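Local atomic coordinates of penicillin-binding protein PbpB (Mycobacterium tuberculosis, PDB entry 6KGU), a protein that helps build the mycobacterial cell wall by synthesising cross-linked peptidoglycan from lipid intermediates, and is inactivated by beta-lactam antibiotics. Residues Gly19-Arg24 and Val193-Asp198; Leu226-Gly231 and Arg508-Ile513; Asn258-Ser263 and Met388-Met393; Val356-Glu361 and Pro409-Ala414. All blocks are in the same frame, centred on the assembly; numbering follows the deposited sequence. Where two conformers were deposited one is given.

Contact 1. Residues Gly19-Arg24 and Val193-Asp198; sequences GSIVDR and VVLTLD
Ile21 and Val22 pair in parallel with Val193 and Val194, joining strands 21-22 and 192-195 inside the mixed sheet in which strands 412-416 and 422-424 join strands from the N-terminal part of this penicillin-binding protein. Ile21 and Val193 occupy one face of the sheet, where Leu159 of helix 156-160 touches both. Here Ile21 reaches past its pairing partner to Leu195, two residues on in the neighbouring strand: its CG2, anti to the backbone N, lies 3.7 Å from Leu195 CD1, the two side chains crossing at a slant. On the face of Val22 and Val194 the branches meet methyl to methyl, CG2 to CG2 at 3.9 Å. Between them run the bonds of a parallel pair, from Val193 N to Ser20 O, Val22 N to Val193 O and Leu195 N to Val22 O. Past the strands the contact is carried by Arg24. Its N bonds Leu197 O at 2.9 Å, almost straight at 177°, while CG lies 3.4 Å from Leu197 O and CD 3.5 Å from Thr196 O, the chain bending at chi3 (-63°). NH1 forms a salt bridge with Glu232 and also donates to Thr196 O at 2.9 Å, on a lone pair of that carbonyl and in the guanidinium plane.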
# COMPACT_ATOMS: atom_id res chain seq x y z
N GLY A 19 -16.28 -22.77 -10.03
CA GLY A 19 -15.85 -21.72 -10.92
C GLY A 19 -14.36 -21.41 -10.78
O GLY A 19 -13.67 -21.85 -9.85
N SER A 20 -13.85 -20.65 -11.73
CA SER A 20 -12.44 -20.29 -11.79
C SER A 20 -12.19 -18.93 -11.17
O SER A 20 -13.10 -18.12 -10.99
CB SER A 20 -11.95 -20.29 -13.24
OG SER A 20 -12.02 -21.59 -13.81
N ILE A 21 -10.92 -18.67 -10.85
CA ILE A 21 -10.44 -17.36 -10.44
C ILE A 21 -9.41 -16.93 -11.48
O ILE A 21 -8.41 -17.63 -11.68
CB ILE A 21 -9.82 -17.38 -9.02
CG1 ILE A 21 -10.83 -17.86 -7.97
CG2 ILE A 21 -9.24 -15.99 -8.67
CD1 ILE A 21 -10.25 -18.04 -6.56
N VAL A 22 -9.67 -15.80 -12.15
CA VAL A 22 -8.81 -15.33 -13.23
C VAL A 22 -8.44 -13.88 -12.95
O VAL A 22 -9.07 -13.20 -12.14
CB VAL A 22 -9.49 -15.46 -14.62
CG1 VAL A 22 -10.03 -16.87 -14.83
CG2 VAL A 22 -10.62 -14.44 -14.78
N ASP A 23 -7.40 -13.40 -13.64
CA ASP A 23 -6.98 -12.02 -13.48
C ASP A 23 -7.79 -11.14 -14.44
O ASP A 23 -8.68 -11.61 -15.15
CB ASP A 23 -5.46 -11.89 -13.67
CG ASP A 23 -5.01 -11.79 -15.16
OD1 ASP A 23 -5.80 -12.08 -16.08
OD2 ASP A 23 -3.83 -11.43 -15.39
N ARG A 24 -7.49 -9.83 -14.46
CA ARG A 24 -8.30 -8.89 -15.22
C ARG A 24 -8.32 -9.20 -16.72
O ARG A 24 -9.26 -8.80 -17.42
CB ARG A 24 -7.81 -7.45 -14.99
CG ARG A 24 -6.48 -7.09 -15.65
CD ARG A 24 -5.97 -5.69 -15.21
NE ARG A 24 -6.87 -4.59 -15.59
CZ ARG A 24 -7.61 -3.86 -14.76
NH1 ARG A 24 -7.59 -4.09 -13.46
NH2 ARG A 24 -8.38 -2.89 -15.23
N VAL A 193 -14.70 -15.74 -10.99
CA VAL A 193 -14.37 -14.50 -10.30
C VAL A 193 -13.20 -13.83 -11.04
O VAL A 193 -12.11 -14.40 -11.13
CB VAL A 193 -14.02 -14.77 -8.82
CG1 VAL A 193 -13.38 -13.55 -8.18
CG2 VAL A 193 -15.28 -15.18 -8.04
N VAL A 194 -13.44 -12.63 -11.56
CA VAL A 194 -12.43 -11.86 -12.30
C VAL A 194 -11.81 -10.84 -11.35
O VAL A 194 -12.51 -9.95 -10.85
CB VAL A 194 -13.05 -11.16 -13.52
CG1 VAL A 194 -11.97 -10.40 -14.31
CG2 VAL A 194 -13.82 -12.16 -14.43
N LEU A 195 -10.50 -10.95 -11.11
CA LEU A 195 -9.82 -10.02 -10.22
C LEU A 195 -9.33 -8.79 -10.97
O LEU A 195 -9.18 -8.79 -12.20
CB LEU A 195 -8.63 -10.71 -9.54
CG LEU A 195 -8.98 -12.00 -8.79
CD1 LEU A 195 -7.76 -12.63 -8.16
CD2 LEU A 195 -10.04 -11.71 -7.72
N THR A 196 -9.06 -7.72 -10.22
CA THR A 196 -8.38 -6.56 -10.79
C THR A 196 -6.90 -6.80 -11.04
O THR A 196 -6.27 -5.99 -11.73
CB THR A 196 -8.55 -5.35 -9.86
OG1 THR A 196 -8.03 -5.67 -8.56
CG2 THR A 196 -10.01 -4.96 -9.72
N LEU A 197 -6.33 -7.87 -10.46
CA LEU A 197 -4.91 -8.17 -10.63
C LEU A 197 -4.52 -8.29 -12.10
O LEU A 197 -5.29 -8.79 -12.93
CB LEU A 197 -4.53 -9.49 -9.92
CG LEU A 197 -4.66 -9.58 -8.40
CD1 LEU A 197 -4.17 -10.95 -7.90
CD2 LEU A 197 -3.90 -8.44 -7.68
N ASP A 198 -3.32 -7.85 -12.40
CA ASP A 198 -2.66 -8.11 -13.67
C ASP A 198 -1.53 -9.09 -13.36
O ASP A 198 -0.56 -8.72 -12.69
CB ASP A 198 -2.15 -6.81 -14.28
CG ASP A 198 -1.43 -7.01 -15.61
OD1 ASP A 198 -0.62 -7.94 -15.72
OD2 ASP A 198 -1.67 -6.22 -16.53

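Contact 2. Residues Leu226-Gly231 and Arg508-Ile513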
# COMPACT_ATOMS: atom_id res chain seq x y z
N LEU A 226 -1.58 0.09 -7.01
CA LEU A 226 -2.93 0.48 -7.36
C LEU A 226 -2.95 1.24 -8.68
O LEU A 226 -2.04 2.00 -8.99
CB LEU A 226 -3.56 1.37 -6.28
CG LEU A 226 -3.70 0.83 -4.85
CD1 LEU A 226 -4.39 1.88 -3.97
CD2 LEU A 226 -4.47 -0.48 -4.85
N ASP A 227 -4.03 1.04 -9.44
CA ASP A 227 -4.31 1.96 -10.53
C ASP A 227 -4.64 3.33 -9.96
O ASP A 227 -5.51 3.46 -9.09
CB ASP A 227 -5.48 1.45 -11.38
CG ASP A 227 -5.87 2.46 -12.45
OD1 ASP A 227 -5.22 2.47 -13.50
OD2 ASP A 227 -6.78 3.28 -12.22
N ALA A 228 -3.94 4.36 -10.45
CA ALA A 228 -4.05 5.69 -9.86
C ALA A 228 -5.47 6.22 -9.91
O ALA A 228 -5.95 6.79 -8.93
CB ALA A 228 -3.10 6.65 -10.57
N LYS A 229 -6.15 6.06 -11.04
CA LYS A 229 -7.45 6.72 -11.21
C LYS A 229 -8.58 5.94 -10.54
O LYS A 229 -9.46 6.55 -9.90
CB LYS A 229 -7.75 6.90 -12.70
CG LYS A 229 -7.03 8.09 -13.38
CD LYS A 229 -7.20 8.03 -14.91
CE LYS A 229 -6.76 9.32 -15.62
NZ LYS A 229 -7.70 10.45 -15.33
N THR A 230 -8.59 4.61 -10.67
CA THR A 230 -9.68 3.77 -10.18
C THR A 230 -9.40 3.14 -8.82
O THR A 230 -10.34 2.64 -8.19
CB THR A 230 -9.96 2.62 -11.16
OG1 THR A 230 -8.84 1.72 -11.16
CG2 THR A 230 -10.18 3.15 -12.56
N GLY A 231 -8.14 3.12 -8.37
CA GLY A 231 -7.82 2.42 -7.13
C GLY A 231 -7.94 0.92 -7.20
O GLY A 231 -7.90 0.25 -6.17
N ARG A 508 -0.42 7.29 -13.08
CA ARG A 508 -0.92 6.01 -13.57
C ARG A 508 -0.88 4.91 -12.52
O ARG A 508 -1.78 4.06 -12.48
CB ARG A 508 -0.09 5.55 -14.79
CG ARG A 508 -0.01 6.56 -15.94
CD ARG A 508 1.17 6.19 -16.87
NE ARG A 508 1.33 7.10 -18.00
CZ ARG A 508 1.08 6.78 -19.26
NH1 ARG A 508 0.67 5.55 -19.57
NH2 ARG A 508 1.26 7.67 -20.23
N TYR A 509 0.16 4.88 -11.70
CA TYR A 509 0.40 3.80 -10.75
C TYR A 509 0.73 4.38 -9.39
O TYR A 509 1.47 5.37 -9.28
CB TYR A 509 1.54 2.90 -11.20
CG TYR A 509 1.27 2.24 -12.53
CD1 TYR A 509 0.34 1.22 -12.64
CD2 TYR A 509 1.95 2.65 -13.66
CE1 TYR A 509 0.09 0.62 -13.86
CE2 TYR A 509 1.71 2.04 -14.89
CZ TYR A 509 0.78 1.03 -14.98
OH TYR A 509 0.55 0.43 -16.20
N VAL A 510 0.19 3.76 -8.35
CA VAL A 510 0.49 4.12 -6.98
C VAL A 510 1.11 2.89 -6.33
O VAL A 510 0.55 1.79 -6.43
CB VAL A 510 -0.76 4.59 -6.22
CG1 VAL A 510 -0.40 5.18 -4.87
CG2 VAL A 510 -1.54 5.60 -7.08
N ILE A 511 2.27 3.05 -5.71
CA ILE A 511 3.05 1.93 -5.21
C ILE A 511 3.32 2.15 -3.73
O ILE A 511 3.89 3.18 -3.35
CB ILE A 511 4.37 1.78 -5.98
CG1 ILE A 511 4.09 1.51 -7.46
CG2 ILE A 511 5.20 0.63 -5.33
CD1 ILE A 511 5.28 1.70 -8.36
N GLY A 512 2.94 1.18 -2.90
CA GLY A 512 3.26 1.21 -1.47
C GLY A 512 4.06 -0.01 -1.07
O GLY A 512 3.77 -1.13 -1.50
N ILE A 513 5.08 0.20 -0.23
CA ILE A 513 6.04 -0.84 0.15
C ILE A 513 6.27 -0.75 1.65
O ILE A 513 6.33 0.35 2.21
CB ILE A 513 7.39 -0.66 -0.59
CG1 ILE A 513 7.24 -0.84 -2.10
CG2 ILE A 513 8.48 -1.65 -0.07
CD1 ILE A 513 8.36 -0.16 -2.87
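The central antiparallel sheet of the transpeptidase domain, a fold shared with the beta-lactamases, brings strand 220-227 against strand 509-516, and this contact lies at the end of that pairing. Leu226 and Val510 form a hydrogen-bonded pair: Leu226 N donates to Val510 O at 2.8 Å and Val510 N returns a bond to Leu226 O at 2.9 Å. Their side chains share a face of the sheet, which helix 390-401 covers through Thr394, Gln398, Tyr397 and Ala401. Asp227 and Tyr509 make the next, non-hydrogen-bonded pair on the other face, where Leu541 and Met542 of helix 531-544 pack on the tyrosine. Arg508 and Tyr509 both face Ala502 in a classic beta bulge on the far side of their strand. As 226-231 turns away, Ala228 N still donates to Arg508 O at 3.0 Å, but from 60° above the carbonyl plane. The methyl of Ala228 lies close over the Arg508 carbonyl carbon, and Val510 CG2, anti to its own carbonyl carbon, approaches Ala228 CA at 3.7 Å. The turn itself is an Asx motif. Asp227 CG is anti to the backbone N (chi1 175°), and OD2 takes two bonds from one residue: Thr230 N, 2.7 Å away, meets it nearly along the C-O axis, and Thr230 OG1, at 2.8 Å, comes from above the carboxylate plane.

Contact 3. Residues Asn258-Ser263 and Met388-Met393; sequences NPAVSS and MTLLQM
A backbone carbonyl, Ala260 O, reaches across to the start of another helix and accepts from Leu391 N at 3.1 Å, a direct main-chain bond between the short helix 259-262 and the first turn of helix 390-401 in the transpeptidase domain. The N-H lies in the carbonyl plane. Three side chains at the start of the longer helix, its N-cap Thr389 and then Leu390 and Leu391, gather round the same oxygen, each with CB 3.7 Å from Ala260 O. A water adds a second bridge, donating to Pro259 O and Ser263 O while accepting from Leu390 N, so that two N-H groups of this helix start find partners on 258-263. Thr389 and Gln392 close the end with a capping box: Thr389 OG1 accepts from Gln392 N, and Gln392 OE1 accepts from Thr389 N. That hydroxyl sits between the backbone N and carbonyl carbon (chi1 66°); the other branch, CG2, comes to 3.4 Å from Val261 O. Val224 of strand 220-227 touches Ala260, Leu390 and Leu391, tying both helices to the central sheet. Val261 and Leu391 lie side by side and point the same way, with Val261 CG1 3.9 Å from Leu391 CD2.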
# COMPACT_ATOMS: atom_id res chain seq x y z
N ASN A 258 -2.20 -12.66 4.20
CA ASN A 258 -2.14 -11.50 3.30
C ASN A 258 -1.83 -10.26 4.12
O ASN A 258 -2.69 -9.40 4.34
CB ASN A 258 -3.46 -11.38 2.52
CG ASN A 258 -3.36 -10.43 1.35
OD1 ASN A 258 -2.27 -10.12 0.86
ND2 ASN A 258 -4.52 -9.96 0.88
N PRO A 259 -0.58 -10.14 4.60
CA PRO A 259 -0.21 -9.02 5.50
C PRO A 259 -0.52 -7.63 4.96
O PRO A 259 -0.74 -6.72 5.76
CB PRO A 259 1.31 -9.18 5.66
CG PRO A 259 1.61 -10.58 5.30
CD PRO A 259 0.55 -11.04 4.32
N ALA A 260 -0.49 -7.44 3.64
CA ALA A 260 -0.81 -6.14 3.05
C ALA A 260 -2.16 -5.61 3.51
O ALA A 260 -2.39 -4.39 3.51
CB ALA A 260 -0.79 -6.22 1.51
N VAL A 261 -3.09 -6.50 3.87
CA VAL A 261 -4.39 -6.08 4.37
C VAL A 261 -4.60 -6.44 5.83
O VAL A 261 -5.39 -5.77 6.50
CB VAL A 261 -5.55 -6.64 3.52
CG1 VAL A 261 -5.43 -6.19 2.06
CG2 VAL A 261 -5.65 -8.18 3.65
N SER A 262 -3.91 -7.46 6.35
CA SER A 262 -4.23 -7.96 7.68
C SER A 262 -3.38 -7.38 8.80
O SER A 262 -3.74 -7.54 9.96
CB SER A 262 -4.06 -9.49 7.72
OG SER A 262 -2.69 -9.77 7.79
N SER A 263 -2.25 -6.73 8.51
CA SER A 263 -1.23 -6.49 9.53
C SER A 263 -0.87 -5.02 9.59
O SER A 263 0.03 -4.56 8.87
CB SER A 263 0.01 -7.35 9.26
OG SER A 263 -0.35 -8.73 9.17
N MET A 388 -1.86 1.66 10.44
CA MET A 388 -2.57 1.49 9.19
C MET A 388 -2.00 0.28 8.49
O MET A 388 -0.85 -0.11 8.73
CB MET A 388 -2.43 2.72 8.27
CG MET A 388 -0.97 2.96 7.81
SD MET A 388 -0.74 4.51 6.88
CE MET A 388 -1.17 5.72 8.14
N THR A 389 -2.79 -0.29 7.58
CA THR A 389 -2.30 -1.33 6.70
C THR A 389 -1.56 -0.74 5.51
O THR A 389 -1.67 0.45 5.19
CB THR A 389 -3.46 -2.19 6.22
OG1 THR A 389 -4.32 -1.40 5.40
CG2 THR A 389 -4.27 -2.72 7.41
N LEU A 390 -0.78 -1.60 4.85
CA LEU A 390 -0.15 -1.22 3.59
C LEU A 390 -1.18 -0.75 2.57
O LEU A 390 -0.94 0.22 1.83
CB LEU A 390 0.64 -2.41 3.03
CG LEU A 390 1.53 -2.05 1.83
CD1 LEU A 390 2.40 -0.87 2.18
CD2 LEU A 390 2.40 -3.24 1.37
N LEU A 391 -2.34 -1.42 2.51
CA LEU A 391 -3.35 -1.02 1.54
C LEU A 391 -3.91 0.37 1.85
O LEU A 391 -4.10 1.19 0.95
CB LEU A 391 -4.49 -2.05 1.49
CG LEU A 391 -5.61 -1.74 0.51
CD1 LEU A 391 -5.09 -1.69 -0.94
CD2 LEU A 391 -6.74 -2.77 0.64
N GLN A 392 -4.22 0.63 3.13
CA GLN A 392 -4.65 1.96 3.55
C GLN A 392 -3.60 3.02 3.20
O GLN A 392 -3.92 4.09 2.70
CB GLN A 392 -4.91 1.98 5.06
CG GLN A 392 -6.20 1.29 5.47
CD GLN A 392 -6.37 1.27 6.97
OE1 GLN A 392 -5.39 1.13 7.70
NE2 GLN A 392 -7.62 1.40 7.44
N MET A 393 -2.33 2.74 3.54
CA MET A 393 -1.25 3.68 3.23
C MET A 393 -1.22 3.99 1.74
O MET A 393 -1.23 5.16 1.33
CB MET A 393 0.09 3.09 3.69
CG MET A 393 1.30 3.99 3.47
SD MET A 393 2.85 3.10 3.81
CE MET A 393 3.33 2.62 2.15
O HOH W 1 -0.20 -4.21 6.20

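Contact 4. Residues Val356-Glu361 and Pro409-Ala414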
# COMPACT_ATOMS: atom_id res chain seq x y z
N VAL A 356 -12.11 -3.69 0.45
CA VAL A 356 -11.47 -4.15 -0.80
C VAL A 356 -12.02 -5.49 -1.27
O VAL A 356 -11.87 -5.83 -2.46
CB VAL A 356 -9.94 -4.21 -0.60
CG1 VAL A 356 -9.58 -5.16 0.54
CG2 VAL A 356 -9.23 -4.62 -1.88
N GLY A 357 -12.65 -6.27 -0.40
CA GLY A 357 -13.13 -7.57 -0.79
C GLY A 357 -12.16 -8.70 -0.52
O GLY A 357 -12.14 -9.69 -1.27
N LEU A 358 -11.34 -8.58 0.51
CA LEU A 358 -10.40 -9.62 0.87
C LEU A 358 -10.62 -10.02 2.33
O LEU A 358 -10.84 -9.14 3.17
CB LEU A 358 -8.94 -9.14 0.69
CG LEU A 358 -8.46 -8.97 -0.77
CD1 LEU A 358 -7.15 -8.18 -0.87
CD2 LEU A 358 -8.31 -10.33 -1.42
N PRO A 359 -10.55 -11.31 2.65
CA PRO A 359 -10.78 -11.72 4.05
C PRO A 359 -9.65 -11.25 4.96
O PRO A 359 -8.49 -11.15 4.55
CB PRO A 359 -10.83 -13.25 3.96
CG PRO A 359 -10.02 -13.59 2.74
CD PRO A 359 -10.18 -12.44 1.78
N GLY A 360 -10.01 -10.97 6.22
CA GLY A 360 -9.02 -10.63 7.23
C GLY A 360 -8.48 -9.22 7.18
O GLY A 360 -7.42 -8.96 7.77
N GLU A 361 -9.15 -8.30 6.49
CA GLU A 361 -8.66 -6.93 6.41
C GLU A 361 -8.75 -6.25 7.77
O GLU A 361 -9.80 -6.26 8.41
CB GLU A 361 -9.46 -6.11 5.38
CG GLU A 361 -8.86 -4.68 5.26
CD GLU A 361 -9.67 -3.70 4.41
OE1 GLU A 361 -10.84 -3.99 4.09
OE2 GLU A 361 -9.11 -2.64 4.07
N PRO A 409 -9.91 1.06 -2.68
CA PRO A 409 -9.40 0.02 -3.57
C PRO A 409 -10.31 -1.20 -3.60
O PRO A 409 -10.96 -1.53 -2.61
CB PRO A 409 -8.03 -0.33 -2.97
CG PRO A 409 -8.12 0.12 -1.56
CD PRO A 409 -9.03 1.30 -1.54
N ARG A 410 -10.33 -1.87 -4.75
CA ARG A 410 -11.12 -3.08 -4.94
C ARG A 410 -10.27 -4.08 -5.69
O ARG A 410 -9.47 -3.71 -6.56
CB ARG A 410 -12.42 -2.79 -5.76
CG ARG A 410 -13.42 -1.86 -5.07
CD ARG A 410 -14.05 -2.59 -3.90
NE ARG A 410 -15.08 -1.82 -3.20
CZ ARG A 410 -14.89 -1.09 -2.11
NH1 ARG A 410 -13.68 -0.98 -1.58
NH2 ARG A 410 -15.93 -0.46 -1.55
N ILE A 411 -10.47 -5.36 -5.38
CA ILE A 411 -9.72 -6.42 -6.04
C ILE A 411 -10.62 -7.35 -6.85
O ILE A 411 -10.09 -8.11 -7.68
CB ILE A 411 -8.88 -7.23 -5.03
CG1 ILE A 411 -7.78 -8.04 -5.77
CG2 ILE A 411 -9.77 -8.17 -4.22
CD1 ILE A 411 -6.56 -8.34 -4.91
N ILE A 412 -11.93 -7.31 -6.64
CA ILE A 412 -12.88 -8.05 -7.47
C ILE A 412 -13.32 -7.12 -8.58
O ILE A 412 -13.95 -6.09 -8.32
CB ILE A 412 -14.09 -8.53 -6.66
CG1 ILE A 412 -13.67 -9.13 -5.32
CG2 ILE A 412 -14.87 -9.54 -7.50
CD1 ILE A 412 -12.82 -10.35 -5.45
N LYS A 413 -13.00 -7.48 -9.83
CA LYS A 413 -13.45 -6.65 -10.96
C LYS A 413 -14.85 -7.03 -11.43
O LYS A 413 -15.65 -6.15 -11.76
CB LYS A 413 -12.46 -6.75 -12.12
CG LYS A 413 -12.68 -5.66 -13.18
CD LYS A 413 -11.43 -5.39 -14.00
CE LYS A 413 -11.67 -4.28 -15.02
NZ LYS A 413 -12.17 -3.02 -14.41
N ALA A 414 -15.16 -8.32 -11.47
CA ALA A 414 -16.40 -8.79 -12.07
C ALA A 414 -16.59 -10.27 -11.72
O ALA A 414 -15.68 -10.93 -11.21
CB ALA A 414 -16.39 -8.60 -13.59
O HOH W 2 -13.38 -6.03 -4.63
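Val356 meets the 409-414 segment with both backbone and side chain. Its CA lies only 3.2 Å from Pro409 O, a CA-H...O contact bent to 144° at the hydrogen, and CB and CG2 rest against the same carbonyl oxygen. CG2 is anti to the backbone N and also approaches Ile411 CB at 4.1 Å. Val356 O then receives Ile411 N at 3.3 Å in its carbonyl plane; a water 2.7 Å from Val356 O donates to it as well and accepts from Ile412 N, extending the link by one residue. Arg410 folds back beside this junction, bent at chi2 (-70°), and its NH1 donates to Pro409 O from above the carbonyl plane; the same nitrogen is also bonded to Thr354 O. Gly357 follows with a positive phi of 93°, where a side chain would press on the preceding carbonyl and on Ile412 CG1, so glycine suits the close passage.

The loop thus lies against the entry to strand 412-416, an inner strand of the mixed sheet that also contains 192-195, while Val233 of the transpeptidase sheet touches Val356, Pro409 and Ile411. Next comes Leu358, which crosses Ile411 at about a right angle: its CG and CD2 both approach Ile411 CG2 at 3.8 Å. Leu151 of helix 150-154 and Met236 of strand 233-238 also pack on this leucine. Leu358 begins a type II turn through Pro359 and Gly360 to Glu361, whose carboxylate turns back within its own loop and bonds Thr354 OG1 through OE2.

Overall arrangement
Contact 1 and contact 4 share the mixed sheet, with centres 11 Å apart: strands 192-195 and 412-416 are neighbours, and Val194 O lies 2.7 Å from Lys413 N, probably hydrogen-bonded. Contacts 2 and 3 lie deeper in the transpeptidase domain and meet where Leu390 CD1 packs 3.7 Å from Gly512 C. Contact 4 touches both, through Pro409 CB beside Gly231 O and Leu391 CD2 beside Val356 CG1. Contacts 3 and 4 are nested in the chain between the segments of contact 2, and their own segments alternate. None lies at the aztreonam pocket, where Ser269 is the likely acylated serine; the Leu390 side chain is about 14 Å from the ligand.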